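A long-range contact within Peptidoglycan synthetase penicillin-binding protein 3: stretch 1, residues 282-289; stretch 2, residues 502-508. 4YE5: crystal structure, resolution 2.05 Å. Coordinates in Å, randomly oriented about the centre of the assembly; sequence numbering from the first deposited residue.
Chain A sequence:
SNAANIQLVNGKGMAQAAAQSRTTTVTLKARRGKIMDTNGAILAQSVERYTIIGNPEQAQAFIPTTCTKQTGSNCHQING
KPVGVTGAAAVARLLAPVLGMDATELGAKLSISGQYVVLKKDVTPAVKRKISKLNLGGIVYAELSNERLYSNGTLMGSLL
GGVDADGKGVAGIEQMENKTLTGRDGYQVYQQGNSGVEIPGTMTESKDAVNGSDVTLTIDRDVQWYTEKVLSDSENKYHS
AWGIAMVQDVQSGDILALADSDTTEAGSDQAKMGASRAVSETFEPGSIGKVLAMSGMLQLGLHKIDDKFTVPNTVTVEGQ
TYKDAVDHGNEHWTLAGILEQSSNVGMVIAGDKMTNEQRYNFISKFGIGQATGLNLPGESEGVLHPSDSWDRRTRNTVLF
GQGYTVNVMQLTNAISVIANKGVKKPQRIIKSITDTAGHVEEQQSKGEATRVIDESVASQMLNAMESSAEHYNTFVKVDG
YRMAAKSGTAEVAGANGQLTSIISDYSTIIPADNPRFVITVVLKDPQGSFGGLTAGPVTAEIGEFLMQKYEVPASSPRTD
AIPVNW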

# COMPACT_ATOMS: atom_id res chain seq x y z
N THR A 282 9.24 4.92 10.97
CA THR A 282 8.65 5.86 11.91
C THR A 282 9.71 6.84 12.38
O THR A 282 10.89 6.54 12.35
CB THR A 282 8.00 5.17 13.14
OG1 THR A 282 9.02 4.50 13.89
CG2 THR A 282 6.93 4.16 12.71
N PHE A 283 9.29 8.02 12.81
CA PHE A 283 10.21 9.10 13.15
C PHE A 283 9.44 10.16 13.92
O PHE A 283 8.21 10.23 13.81
CB PHE A 283 10.77 9.73 11.87
CG PHE A 283 9.70 10.05 10.83
CD1 PHE A 283 9.05 11.27 10.83
CD2 PHE A 283 9.31 9.09 9.90
CE1 PHE A 283 8.05 11.55 9.88
CE2 PHE A 283 8.33 9.36 8.94
CZ PHE A 283 7.69 10.57 8.94
N GLU A 284 10.16 10.98 14.67
CA GLU A 284 9.56 12.14 15.29
C GLU A 284 9.28 13.13 14.19
O GLU A 284 10.15 13.35 13.33
CB GLU A 284 10.48 12.77 16.35
CG GLU A 284 10.72 11.88 17.57
CD GLU A 284 11.84 12.44 18.45
OE1 GLU A 284 12.99 12.57 17.96
OE2 GLU A 284 11.58 12.75 19.62
N PRO A 285 8.08 13.75 14.20
CA PRO A 285 7.72 14.68 13.13
C PRO A 285 8.37 16.06 13.29
O PRO A 285 8.32 16.84 12.35
CB PRO A 285 6.20 14.78 13.25
CG PRO A 285 5.94 14.58 14.72
CD PRO A 285 6.97 13.54 15.15
N GLY A 286 8.94 16.37 14.46
CA GLY A 286 9.50 17.69 14.69
C GLY A 286 8.44 18.79 14.57
O GLY A 286 7.27 18.57 14.87
N SER A 287 8.84 19.96 14.08
CA SER A 287 8.00 21.16 14.12
C SER A 287 6.65 21.04 13.38
O SER A 287 5.70 21.76 13.69
CB SER A 287 8.81 22.39 13.64
OG SER A 287 8.04 23.60 13.73
N ILE A 288 6.55 20.11 12.43
CA ILE A 288 5.24 19.86 11.81
C ILE A 288 4.21 19.49 12.89
O ILE A 288 3.04 19.84 12.80
CB ILE A 288 5.32 18.73 10.73
CG1 ILE A 288 6.47 19.05 9.76
CG2 ILE A 288 3.95 18.58 10.00
CD1 ILE A 288 6.50 18.22 8.49
N GLY A 289 4.67 18.79 13.93
CA GLY A 289 3.84 18.46 15.07
C GLY A 289 3.22 19.64 15.83
O GLY A 289 2.24 19.46 16.57
N ILE A 502 19.73 13.00 10.74
CA ILE A 502 18.44 13.66 10.87
C ILE A 502 17.56 13.34 9.67
O ILE A 502 18.05 12.87 8.64
CB ILE A 502 18.60 15.21 10.93
CG1 ILE A 502 19.13 15.73 9.60
CG2 ILE A 502 19.57 15.62 12.08
CD1 ILE A 502 18.45 17.01 9.14
N ILE A 503 16.25 13.55 9.81
CA ILE A 503 15.37 13.59 8.67
C ILE A 503 14.96 15.04 8.47
O ILE A 503 14.94 15.81 9.43
CB ILE A 503 14.10 12.75 8.87
CG1 ILE A 503 13.49 13.07 10.23
CG2 ILE A 503 14.45 11.25 8.79
CD1 ILE A 503 12.03 12.95 10.28
N SER A 504 14.69 15.38 7.22
CA SER A 504 14.01 16.61 6.82
C SER A 504 12.60 16.21 6.40
O SER A 504 12.45 15.37 5.51
CB SER A 504 14.74 17.22 5.62
OG SER A 504 14.02 18.28 5.00
N ASP A 505 11.57 16.77 7.03
CA ASP A 505 10.20 16.47 6.62
C ASP A 505 9.47 17.74 6.23
O ASP A 505 9.83 18.84 6.65
CB ASP A 505 9.41 15.61 7.64
CG ASP A 505 9.25 16.25 9.02
OD1 ASP A 505 9.79 17.34 9.26
OD2 ASP A 505 8.58 15.64 9.90
N TYR A 506 8.43 17.57 5.42
CA TYR A 506 7.74 18.73 4.88
C TYR A 506 6.41 18.22 4.39
O TYR A 506 6.36 17.21 3.71
CB TYR A 506 8.56 19.32 3.70
CG TYR A 506 8.27 20.79 3.40
CD1 TYR A 506 7.17 21.17 2.60
CD2 TYR A 506 9.10 21.80 3.87
CE1 TYR A 506 6.92 22.55 2.31
CE2 TYR A 506 8.85 23.17 3.59
CZ TYR A 506 7.77 23.53 2.80
OH TYR A 506 7.53 24.88 2.52
N SER A 507 5.34 18.92 4.75
CA SER A 507 4.02 18.50 4.34
C SER A 507 3.27 19.73 3.84
O SER A 507 3.20 20.75 4.52
CB SER A 507 3.30 17.80 5.49
OG SER A 507 2.06 17.27 5.05
N THR A 508 2.71 19.60 2.65
CA THR A 508 2.10 20.70 1.95
C THR A 508 0.64 20.41 1.58
O THR A 508 0.32 19.32 1.10
CB THR A 508 2.84 20.97 0.62
OG1 THR A 508 4.22 21.23 0.90
CG2 THR A 508 2.22 22.19 -0.07

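Two oxygens meet at the centre of this contact: the carbonyl O of Pro 285 lies 2.7 Å from the carboxyl atom OD2 of Asp 505. Neither a backbone carbonyl nor a charged carboxylate brings a proton, so an approach this short suggests that the acid is protonated, although the coordinates do not settle the point. The other carboxyl oxygen, OD1 of Asp 505, stands 3.5 Å from O of Pro 285, two acceptors without a hydrogen bond between them. Asp 505 reaches this position from a strand, residues 502-508, whose alternation sends the CA-to-CB bonds of Ile 503, Asp 505 and Ser 507 toward the loop and that of Tyr 506 away from it. With chi1 in p and chi2 near 0°, the buried Asp 505 extends its carboxyl group to the loop backbone.

Apolar side chains pack along the strand on both sides of the acid. At the Ile 503 end, Phe 283 (chi1 p) places CD1 3.5 Å from CD1 of that isoleucine; the approach to the ring is oblique. The same methyl, CD1 of Ile 503, also lies 3.6 Å from the backbone O of Glu 284, so the end of one aliphatic side chain lies beside both ring and main chain. CE1 of Phe 283 comes within 4.1 Å of OD2 of Asp 505, bringing the aromatic ring up to the carboxyl group. Glu 284 contributes mainly backbone here; its carboxylate atom OE2 is hydrogen-bonded elsewhere in the structure.

At the Ser 507 end, Ile 288 (chi1 m, chi2 t) makes the largest contribution of the loop to the buried surface. Its CD1 methyl sits 3.4 Å from CG of Asp 505 and also lies beside the strand backbone, 3.7 Å from N of Tyr 506 and 4.0 Å from N of Ser 507. CB of Ser 507 lies 4.4 Å from CD1 of Ile 288, while its OG is hydrogen-bonded elsewhere.

The loop turns between these two apolar anchors. Pro 285 directs its CA-to-CB bond away overall, yet CB still comes 4.2 Å from OD2 of Asp 505. Gly 286 follows with a positive phi of 60°, a conformation that favours glycine, and its O accepts a 2.8 Å hydrogen bond from N of Gly 289. A CB on Gly 289 would be crowded by that same O of Gly 286, at 3.0 Å. Together the two stretches bury 286 Å², with packing gathered around one acid.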